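Local atomic coordinates of carboxylesterase (Uncultured bacterium, PDB entry 5GMX), a protein that hydrolyses carboxylic esters and oxyimino cephalosporins, being a family VIII carboxylesterase with a beta-lactamase-like fold. Residues A[348-351]-A[356-359]; A[279-284]-A[291-296]; A[256-261]-A[267-272]; A[132-135]-A[139-142]. All blocks are in the same frame, centred on the assembly; numbering follows the deposited sequence.

Contact 1: A[348-351]-A[356-359]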
loop_
_atom_site.group_PDB
_atom_site.type_symbol
_atom_site.label_atom_id
_atom_site.label_comp_id
_atom_site.label_asym_id
_atom_site.label_seq_id
_atom_site.Cartn_x
_atom_site.Cartn_y
_atom_site.Cartn_z
ATOM N N PHE A 348 4.954 6.166 -1.489
ATOM C CA PHE A 348 5.451 4.952 -0.845
ATOM C C PHE A 348 5.347 5.060 0.659
ATOM O O PHE A 348 5.146 6.142 1.212
ATOM C CB PHE A 348 6.909 4.662 -1.230
ATOM C CG PHE A 348 7.878 5.662 -0.688
ATOM C CD1 PHE A 348 8.137 6.832 -1.373
ATOM C CD2 PHE A 348 8.514 5.447 0.530
ATOM C CE1 PHE A 348 9.020 7.762 -0.863
ATOM C CE2 PHE A 348 9.397 6.381 1.043
ATOM C CZ PHE A 348 9.653 7.535 0.342
ATOM N N GLY A 349 5.504 3.921 1.315
ATOM C CA GLY A 349 5.650 3.910 2.752
ATOM C C GLY A 349 6.537 2.752 3.133
ATOM O O GLY A 349 6.527 1.721 2.438
ATOM N N PHE A 350 7.324 2.911 4.196
ATOM C CA PHE A 350 8.065 1.756 4.712
ATOM C C PHE A 350 8.427 1.857 6.190
ATOM O O PHE A 350 8.370 2.925 6.810
ATOM C CB PHE A 350 9.339 1.501 3.880
ATOM C CG PHE A 350 10.424 2.507 4.096
ATOM C CD1 PHE A 350 11.381 2.311 5.086
ATOM C CD2 PHE A 350 10.487 3.651 3.314
ATOM C CE1 PHE A 350 12.390 3.243 5.294
ATOM C CE2 PHE A 350 11.489 4.597 3.517
ATOM C CZ PHE A 350 12.441 4.389 4.511
ATOM N N ALA A 351 8.777 0.705 6.745
ATOM C CA ALA A 351 9.171 0.563 8.133
ATOM C C ALA A 351 10.559 -0.061 8.253
ATOM O O ALA A 351 10.916 -0.978 7.502
ATOM C CB ALA A 351 8.154 -0.272 8.884
ATOM N N ARG A 356 13.689 1.933 14.316
ATOM C CA ARG A 356 12.325 2.216 14.761
ATOM C C ARG A 356 11.733 3.395 13.977
ATOM O O ARG A 356 11.085 4.283 14.531
ATOM C CB ARG A 356 12.293 2.457 16.273
ATOM C CG ARG A 356 12.580 1.174 17.065
ATOM C CD ARG A 356 12.894 1.437 18.522
ATOM N NE ARG A 356 11.740 1.951 19.251
ATOM C CZ ARG A 356 11.804 2.556 20.438
ATOM N NH1 ARG A 356 12.979 2.739 21.036
ATOM N NH2 ARG A 356 10.690 2.985 21.029
ATOM N N LEU A 357 11.952 3.367 12.667
ATOM C CA LEU A 357 11.601 4.472 11.785
ATOM C C LEU A 357 10.491 4.066 10.820
ATOM O O LEU A 357 10.573 3.021 10.190
ATOM C CB LEU A 357 12.841 4.926 11.007
ATOM C CG LEU A 357 12.779 6.010 9.925
ATOM C CD1 LEU A 357 14.124 6.726 9.834
ATOM C CD2 LEU A 357 12.420 5.430 8.551
ATOM N N GLY A 358 9.457 4.888 10.702
ATOM C CA GLY A 358 8.437 4.670 9.695
ATOM C C GLY A 358 8.363 5.902 8.818
ATOM O O GLY A 358 8.518 7.017 9.302
HETATM N N MSE A 359 8.119 5.721 7.531
HETATM C CA MSE A 359 8.131 6.861 6.627
HETATM C C MSE A 359 7.007 6.782 5.612
HETATM O O MSE A 359 6.704 5.695 5.094
HETATM C CB MSE A 359 9.478 6.960 5.903
HETATM C CG MSE A 359 9.576 8.182 4.994
HETATM SE SE MSE A 359 11.280 8.344 4.007
HETATM C CE MSE A 359 12.513 8.082 5.499
#

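Contact 2: A[279-284]-A[291-296]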
loop_
_atom_site.group_PDB
_atom_site.type_symbol
_atom_site.label_atom_id
_atom_site.label_comp_id
_atom_site.label_asym_id
_atom_site.label_seq_id
_atom_site.Cartn_x
_atom_site.Cartn_y
_atom_site.Cartn_z
ATOM N N TYR A 279 3.143 2.865 9.304
ATOM C CA TYR A 279 4.466 2.249 9.279
ATOM C C TYR A 279 5.284 2.599 10.521
ATOM O O TYR A 279 6.166 1.851 10.911
ATOM C CB TYR A 279 5.224 2.643 8.017
ATOM C CG TYR A 279 4.817 1.807 6.835
ATOM C CD1 TYR A 279 5.156 0.464 6.774
ATOM C CD2 TYR A 279 4.071 2.348 5.792
ATOM C CE1 TYR A 279 4.785 -0.329 5.691
ATOM C CE2 TYR A 279 3.693 1.570 4.706
ATOM C CZ TYR A 279 4.055 0.226 4.664
ATOM O OH TYR A 279 3.683 -0.556 3.601
ATOM N N GLY A 280 4.963 3.727 11.144
ATOM C CA GLY A 280 5.574 4.151 12.388
ATOM C C GLY A 280 5.220 3.182 13.500
ATOM O O GLY A 280 6.103 2.761 14.251
ATOM N N ALA A 281 3.945 2.802 13.588
ATOM C CA ALA A 281 3.540 1.751 14.531
ATOM C C ALA A 281 4.274 0.448 14.238
ATOM O O ALA A 281 4.764 -0.215 15.159
ATOM C CB ALA A 281 2.031 1.518 14.483
ATOM N N LEU A 282 4.344 0.072 12.961
ATOM C CA LEU A 282 5.006 -1.187 12.604
ATOM C C LEU A 282 6.511 -1.206 12.883
ATOM O O LEU A 282 7.079 -2.247 13.188
ATOM C CB LEU A 282 4.763 -1.534 11.133
ATOM C CG LEU A 282 3.285 -1.750 10.783
ATOM C CD1 LEU A 282 3.120 -2.158 9.317
ATOM C CD2 LEU A 282 2.612 -2.747 11.732
ATOM N N ALA A 283 7.160 -0.065 12.721
ATOM C CA ALA A 283 8.587 0.041 12.946
ATOM C C ALA A 283 8.911 0.068 14.433
ATOM O O ALA A 283 10.041 -0.222 14.837
ATOM C CB ALA A 283 9.126 1.277 12.265
ATOM N N ASN A 284 7.919 0.414 15.243
ATOM C CA ASN A 284 8.133 0.551 16.682
ATOM C C ASN A 284 7.609 -0.652 17.470
ATOM O O ASN A 284 7.199 -0.527 18.627
ATOM C CB ASN A 284 7.484 1.839 17.190
ATOM C CG ASN A 284 7.935 2.205 18.587
ATOM O OD1 ASN A 284 9.121 2.121 18.902
ATOM N ND2 ASN A 284 6.992 2.610 19.436
ATOM N N THR A 291 -0.384 3.469 21.825
ATOM C CA THR A 291 -1.459 2.539 21.491
ATOM C C THR A 291 -0.954 1.401 20.588
ATOM O O THR A 291 -0.298 1.642 19.574
ATOM C CB THR A 291 -2.641 3.263 20.809
ATOM O OG1 THR A 291 -3.205 4.220 21.714
ATOM C CG2 THR A 291 -3.727 2.258 20.395
ATOM N N ARG A 292 -1.273 0.163 20.962
ATOM C CA ARG A 292 -0.784 -1.016 20.245
ATOM C C ARG A 292 -1.817 -1.593 19.279
ATOM O O ARG A 292 -2.957 -1.823 19.655
ATOM C CB ARG A 292 -0.355 -2.106 21.234
ATOM C CG ARG A 292 0.058 -3.399 20.542
ATOM C CD ARG A 292 0.627 -4.412 21.513
ATOM N NE ARG A 292 1.817 -3.922 22.213
ATOM C CZ ARG A 292 3.029 -3.877 21.678
ATOM N NH1 ARG A 292 3.215 -4.260 20.424
ATOM N NH2 ARG A 292 4.057 -3.427 22.388
ATOM N N ILE A 293 -1.414 -1.831 18.034
ATOM C CA ILE A 293 -2.316 -2.459 17.074
ATOM C C ILE A 293 -1.890 -3.900 16.784
ATOM O O ILE A 293 -2.682 -4.695 16.283
ATOM C CB ILE A 293 -2.389 -1.679 15.739
ATOM C CG1 ILE A 293 -0.995 -1.480 15.140
ATOM C CG2 ILE A 293 -3.089 -0.333 15.920
ATOM C CD1 ILE A 293 -1.017 -0.922 13.727
ATOM N N ILE A 294 -0.651 -4.233 17.121
ATOM C CA ILE A 294 -0.141 -5.573 16.866
ATOM C C ILE A 294 1.089 -5.889 17.722
ATOM O O ILE A 294 1.805 -4.985 18.141
ATOM C CB ILE A 294 0.209 -5.737 15.370
ATOM C CG1 ILE A 294 0.330 -7.207 14.998
ATOM C CG2 ILE A 294 1.485 -4.972 15.015
ATOM C CD1 ILE A 294 0.516 -7.397 13.550
ATOM N N SER A 295 1.313 -7.172 17.999
ATOM C CA SER A 295 2.522 -7.609 18.693
ATOM C C SER A 295 3.727 -7.657 17.739
ATOM O O SER A 295 3.568 -7.749 16.521
ATOM C CB SER A 295 2.310 -8.988 19.336
ATOM O OG SER A 295 2.430 -10.021 18.371
ATOM N N ALA A 296 4.932 -7.582 18.300
ATOM C CA ALA A 296 6.168 -7.665 17.512
ATOM C C ALA A 296 6.317 -9.017 16.788
ATOM O O ALA A 296 6.867 -9.084 15.683
ATOM C CB ALA A 296 7.369 -7.414 18.402
HETATM O O HOH W 1 5.801 -1.451 20.672
#

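Contact 3: A[256-261]-A[267-272]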
loop_
_atom_site.group_PDB
_atom_site.type_symbol
_atom_site.label_atom_id
_atom_site.label_comp_id
_atom_site.label_asym_id
_atom_site.label_seq_id
_atom_site.Cartn_x
_atom_site.Cartn_y
_atom_site.Cartn_z
ATOM N N ARG A 256 -15.006 9.968 -8.843
ATOM C CA ARG A 256 -15.571 9.773 -7.510
ATOM C C ARG A 256 -15.949 8.320 -7.253
ATOM O O ARG A 256 -15.772 7.829 -6.143
ATOM C CB ARG A 256 -16.790 10.690 -7.298
ATOM C CG ARG A 256 -17.655 10.351 -6.079
ATOM C CD ARG A 256 -16.917 10.500 -4.736
ATOM N NE ARG A 256 -17.662 9.861 -3.648
ATOM C CZ ARG A 256 -17.136 9.493 -2.479
ATOM N NH1 ARG A 256 -15.846 9.691 -2.225
ATOM N NH2 ARG A 256 -17.898 8.903 -1.569
ATOM N N ALA A 257 -16.466 7.632 -8.269
ATOM C CA ALA A 257 -16.888 6.241 -8.095
ATOM C C ALA A 257 -15.699 5.362 -7.714
ATOM O O ALA A 257 -15.822 4.447 -6.900
ATOM C CB ALA A 257 -17.565 5.715 -9.364
ATOM N N TRP A 258 -14.545 5.664 -8.292
ATOM C CA TRP A 258 -13.315 4.952 -7.959
ATOM C C TRP A 258 -12.961 5.169 -6.484
ATOM O O TRP A 258 -12.780 4.212 -5.730
ATOM C CB TRP A 258 -12.183 5.417 -8.883
ATOM C CG TRP A 258 -10.789 5.001 -8.486
ATOM C CD1 TRP A 258 -9.898 5.730 -7.751
ATOM C CD2 TRP A 258 -10.111 3.785 -8.847
ATOM N NE1 TRP A 258 -8.717 5.039 -7.614
ATOM C CE2 TRP A 258 -8.820 3.843 -8.280
ATOM C CE3 TRP A 258 -10.474 2.651 -9.583
ATOM C CZ2 TRP A 258 -7.894 2.812 -8.423
ATOM C CZ3 TRP A 258 -9.551 1.625 -9.726
ATOM C CH2 TRP A 258 -8.273 1.717 -9.152
ATOM N N ARG A 259 -12.916 6.427 -6.062
ATOM C CA ARG A 259 -12.587 6.751 -4.677
ATOM C C ARG A 259 -13.596 6.178 -3.671
ATOM O O ARG A 259 -13.229 5.815 -2.558
ATOM C CB ARG A 259 -12.488 8.268 -4.506
ATOM C CG ARG A 259 -11.432 8.890 -5.391
ATOM C CD ARG A 259 -11.164 10.340 -5.027
ATOM N NE ARG A 259 -12.338 11.182 -5.198
ATOM C CZ ARG A 259 -12.634 11.819 -6.323
ATOM N NH1 ARG A 259 -11.840 11.696 -7.378
ATOM N NH2 ARG A 259 -13.726 12.566 -6.399
ATOM N N ALA A 260 -14.861 6.091 -4.064
ATOM C CA ALA A 260 -15.912 5.639 -3.157
ATOM C C ALA A 260 -15.859 4.128 -2.947
ATOM O O ALA A 260 -16.286 3.623 -1.907
ATOM C CB ALA A 260 -17.297 6.053 -3.685
ATOM N N ALA A 261 -15.337 3.413 -3.938
ATOM C CA ALA A 261 -15.313 1.953 -3.915
ATOM C C ALA A 261 -14.227 1.409 -3.000
ATOM O O ALA A 261 -13.447 2.159 -2.438
ATOM C CB ALA A 261 -15.118 1.411 -5.332
ATOM N N ASN A 267 -6.628 1.832 -4.598
ATOM C CA ASN A 267 -7.417 3.057 -4.483
ATOM C C ASN A 267 -7.421 3.717 -3.109
ATOM O O ASN A 267 -8.324 4.490 -2.786
ATOM C CB ASN A 267 -8.856 2.798 -4.951
ATOM C CG ASN A 267 -9.769 2.308 -3.850
ATOM O OD1 ASN A 267 -9.363 1.562 -2.949
ATOM N ND2 ASN A 267 -11.029 2.736 -3.920
ATOM N N GLY A 268 -6.396 3.449 -2.316
ATOM C CA GLY A 268 -6.291 4.089 -1.023
ATOM C C GLY A 268 -6.199 5.594 -1.183
ATOM O O GLY A 268 -5.436 6.076 -2.011
ATOM N N GLN A 269 -7.012 6.329 -0.428
ATOM C CA GLN A 269 -6.924 7.781 -0.393
ATOM C C GLN A 269 -6.228 8.176 0.900
ATOM O O GLN A 269 -6.736 7.908 1.990
ATOM C CB GLN A 269 -8.312 8.442 -0.470
ATOM C CG GLN A 269 -9.207 7.939 -1.588
ATOM C CD GLN A 269 -8.654 8.289 -2.952
ATOM O OE1 GLN A 269 -8.387 9.455 -3.240
ATOM N NE2 GLN A 269 -8.437 7.270 -3.790
ATOM N N GLY A 270 -5.078 8.831 0.788
ATOM C CA GLY A 270 -4.305 9.132 1.971
ATOM C C GLY A 270 -3.288 10.226 1.756
ATOM O O GLY A 270 -3.286 10.905 0.727
ATOM N N ASN A 271 -2.449 10.422 2.760
ATOM C CA ASN A 271 -1.336 11.358 2.658
ATOM C C ASN A 271 -0.138 10.812 3.417
ATOM O O ASN A 271 -0.233 9.751 4.044
ATOM C CB ASN A 271 -1.735 12.736 3.192
ATOM C CG ASN A 271 -2.391 12.664 4.562
ATOM O OD1 ASN A 271 -1.917 11.957 5.453
ATOM N ND2 ASN A 271 -3.486 13.396 4.735
ATOM N N GLY A 272 0.969 11.548 3.386
ATOM C CA GLY A 272 2.207 11.116 4.016
ATOM C C GLY A 272 2.087 10.869 5.508
ATOM O O GLY A 272 2.731 9.966 6.050
HETATM O O HOH W 2 -10.736 4.845 -1.494
#

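Contact 4: A[132-135]-A[139-142]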
loop_
_atom_site.group_PDB
_atom_site.type_symbol
_atom_site.label_atom_id
_atom_site.label_comp_id
_atom_site.label_asym_id
_atom_site.label_seq_id
_atom_site.Cartn_x
_atom_site.Cartn_y
_atom_site.Cartn_z
HETATM N N MSE A 132 -14.761 -1.188 -15.026
HETATM C CA MSE A 132 -14.494 -0.601 -13.713
HETATM C C MSE A 132 -15.619 -0.919 -12.729
HETATM O O MSE A 132 -15.387 -1.193 -11.535
HETATM C CB MSE A 132 -14.317 0.912 -13.836
HETATM C CG MSE A 132 -13.071 1.330 -14.590
HETATM SE SE MSE A 132 -11.475 0.922 -13.551
HETATM C CE MSE A 132 -10.094 1.466 -14.837
ATOM N N ALA A 133 -16.848 -0.881 -13.238
ATOM C CA ALA A 133 -18.009 -1.233 -12.431
ATOM C C ALA A 133 -17.843 -2.633 -11.863
ATOM O O ALA A 133 -18.273 -2.909 -10.745
ATOM C CB ALA A 133 -19.290 -1.138 -13.255
ATOM N N ASP A 134 -17.210 -3.511 -12.639
ATOM C CA ASP A 134 -16.936 -4.869 -12.190
ATOM C C ASP A 134 -15.996 -4.834 -10.995
ATOM O O ASP A 134 -16.162 -5.583 -10.034
ATOM C CB ASP A 134 -16.324 -5.700 -13.315
ATOM C CG ASP A 134 -17.244 -5.826 -14.506
ATOM O OD1 ASP A 134 -18.464 -6.000 -14.292
ATOM O OD2 ASP A 134 -16.746 -5.748 -15.652
ATOM N N LEU A 135 -15.018 -3.938 -11.057
ATOM C CA LEU A 135 -14.095 -3.742 -9.948
ATOM C C LEU A 135 -14.834 -3.316 -8.688
ATOM O O LEU A 135 -14.461 -3.708 -7.576
ATOM C CB LEU A 135 -13.044 -2.691 -10.310
ATOM C CG LEU A 135 -11.579 -3.097 -10.251
ATOM C CD1 LEU A 135 -11.358 -4.375 -11.040
ATOM C CD2 LEU A 135 -10.716 -1.967 -10.792
ATOM N N ASP A 139 -18.166 -8.803 -4.135
ATOM C CA ASP A 139 -18.487 -10.225 -4.056
ATOM C C ASP A 139 -18.406 -10.902 -5.420
ATOM O O ASP A 139 -18.007 -12.060 -5.528
ATOM C CB ASP A 139 -19.876 -10.413 -3.448
ATOM C CG ASP A 139 -19.959 -9.889 -2.022
ATOM O OD1 ASP A 139 -18.919 -9.908 -1.320
ATOM O OD2 ASP A 139 -21.058 -9.453 -1.606
ATOM N N LYS A 140 -18.797 -10.172 -6.456
ATOM C CA LYS A 140 -18.787 -10.703 -7.813
ATOM C C LYS A 140 -17.351 -10.894 -8.326
ATOM O O LYS A 140 -17.004 -11.941 -8.890
ATOM C CB LYS A 140 -19.578 -9.777 -8.739
ATOM C CG LYS A 140 -19.688 -10.264 -10.165
ATOM C CD LYS A 140 -20.626 -9.364 -10.958
ATOM C CE LYS A 140 -20.388 -9.495 -12.449
ATOM N NZ LYS A 140 -20.807 -10.844 -12.919
ATOM N N LEU A 141 -16.512 -9.881 -8.121
ATOM C CA LEU A 141 -15.111 -9.979 -8.510
ATOM C C LEU A 141 -14.408 -11.117 -7.763
ATOM O O LEU A 141 -13.658 -11.894 -8.362
ATOM C CB LEU A 141 -14.384 -8.664 -8.259
ATOM C CG LEU A 141 -12.961 -8.651 -8.815
ATOM C CD1 LEU A 141 -12.991 -8.663 -10.333
ATOM C CD2 LEU A 141 -12.200 -7.441 -8.307
ATOM N N CYS A 142 -14.675 -11.214 -6.461
ATOM C CA CYS A 142 -14.092 -12.267 -5.634
ATOM C C CYS A 142 -14.544 -13.661 -6.091
ATOM O O CYS A 142 -13.737 -14.601 -6.112
ATOM C CB CYS A 142 -14.441 -12.041 -4.157
ATOM S SG CYS A 142 -13.519 -10.644 -3.410
#

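Contact 1: A[348-351]-A[356-359]
Met359, a selenomethionine, lies alongside Phe350 on neighbouring strands of a beta hairpin, 348-352 with 357-363, in the large antiparallel sheet of the beta-lactamase fold. Its CB sits over one face of the Phe350 ring, 3.9 Å from Phe350 CE2. From there the chain runs extended, with CG anti to the backbone N and SE anti to CA, until SE comes 3.8 Å from Phe350 CE2. SE also meets the rim of a second ring, 4.0 Å from Phe348 CE2 and 80° off that ring's normal, so one selenium makes two Met-aromatic contacts, edge-on to Phe348 and oblique to Phe350. A bend at chi3 of Met359 (-49°) then turns its terminal CE back to Phe350, 3.8 Å from Phe350 CZ. Farther along the same side of the ring, Leu357 CD2 approaches obliquely at Phe350 CE1 (3.9 Å). Helix 374-385 closes over this apolar side through Ile380, which touches both Phe350 and Met359. Ala351 faces the opposite side of the sheet, against Tyr279 and Ala283. Near the turn Arg356 and Leu357 form a G1 beta bulge. Beyond it, Phe350 and Met359 make a hydrogen-bonded antiparallel pair: Met359 N gives to Phe350 O (2.9 Å), and Phe350 N gives to Met359 O (3.0 Å). That last carbonyl is also approached by a backbone carbon, Gly349 CA lying 3.1 Å from Met359 O.

Contact 2: A[279-284]-A[291-296]
The guanidinium of Arg292 is linked to the end of helix 272-283 through a water, which gives a hydrogen bond to Asn284 O (2.6 Å) and takes a weak one from Arg292 NH2 (3.1 Å). At the edge of this flat group, in its plane, lies the carbonyl carbon of Ile294; Arg292 NH1 bonds the attached Ile294 O at 2.8 Å, with the oxygen only 6° out of the guanidinium plane. NH1 also gives to Gly285 O, so two carbonyls help to fix the rotation of the group. Below this polar rim the two segments meet through methyls alone. Ile293 has CG1 between its backbone N and carbonyl carbon (chi1 55°), a turn that sends CD1 forward to Ala281 CB, 4.0 Å away. Ile294 uses its other branch: with CG1 anti to N (chi1 -163°), CG2 is the methyl that meets Leu282 CD2, at 4.1 Å. Ile299 of helix 296-302 touches both Leu282 and Ile294, while Pro194 and Ile195 pack on Ile293. The amide of Asn284 bonds both Arg356 and Thr287. Ser295 is the N-cap of helix 296-302, its OG accepting from Gly298 N and bonding Asp86. The arrangement is a helix, a two-stranded hairpin (287-288 with 291-292) and an N-capped second helix folded together, on the Ala351 face of the antiparallel sheet, opposite helix 374-385, in the beta-lactamase fold.

Contact 3: A[256-261]-A[267-272]
Asn267 ties the C-terminal end of helix 256-260 to the lead-in of strand 269-270 by a side-chain-to-backbone grip, buried beside the ligand pocket. One nitrogen does the work: Asn267 ND2 gives to Trp258 O (2.9 Å) and to Ala261 O (2.9 Å), both acceptors lying close to the amide plane. Trp258 O is shared, since Ala261 N also reaches it, from the opposite face of the carbonyl plane. The bonds hold the amide nearly perpendicular to the indole (88°), while Asn267 CB rests 3.5 Å from Trp258 NE1. That NE1 gives its own hydrogen bond to Asn68 OD1. A water bridges the two backbones, donating to Arg259 O and to Asn267 O. Gln269, bent at chi2 (-66°), folds back so that NE2 bonds Asn267 O (3.0 Å) and OE1 lies 3.4 Å from Arg259 CD. The Arg259 chain crosses Gln269 at about a right angle, its guanidinium going on to a salt bridge with Asp210. Strand 269-270 pairs with strand 67-68, which leads into Tyr70 and Ser71, and Trp258 touches Leu248: the contact backs the phenylmethanesulfonic acid site of this serine beta-lactamase-like fold.

Contact 4: A[132-135]-A[139-142]
Leu141 points at helix 132-136 and touches it with CB and CD2, where Asp134 and Leu135 receive it. Its CB stands 4.0 Å from Asp134 O, packing against the backbone there. With CG anti to the backbone N (chi1 -173°), the rest of the branch runs on beside Leu135, the two side chains lying side by side and pointing the same way, until Leu141 CD2 meets Leu135 CD1 at 4.2 Å. Leu135 starts out from the far side of its helix. Its chi1 of -122° fits none of the staggered positions, and with it CD1 comes round to face Leu141. The two helices, 132-136 and 138-146, follow one another with a single residue between them, so the contact lies in the crook of a tight helix-helix turn in the mainly helical part of the beta-lactamase fold. Leu135 also packs on Val163, Pro246 and Trp258, whereas Leu141 is backed by His167 of helix 165-175. Asp134, the second largest contributor of buried surface, closes the more exposed side. Its OD1 comes within 4.4 Å of Lys140 CE but stays 5.6 Å from Lys140 NZ, because the lysine chain bends at its last torsion after an extended run. The opposite charges probably attract at this range without forming a salt bridge. The other carboxylate oxygen, Asp134 OD2, takes a hydrogen bond from the backbone N of Glu131, just ahead of the helix.

How the contacts relate
Along the chain the four contacts come in series, none nested in or crossing another. Contact 4 closes first, a short turn between helices 132-136 and 138-146. Contact 3 closes a five-residue loop between helix 256-260 and strand 269-270, and touches contact 4 where Trp258 CZ3 lies 3.9 Å from Leu135 CD2. Strand 269-270 leads into helix 272-283, whose end contact 2 joins to the second strand of a small hairpin and the residues that follow it. Contact 1 closes last, as the hairpin of the large sheet. Contacts 1 and 2 meet through a probable Arg356-Asn284 hydrogen bond and Tyr279 packing; contact 4 lies across the chain's centre from both of these.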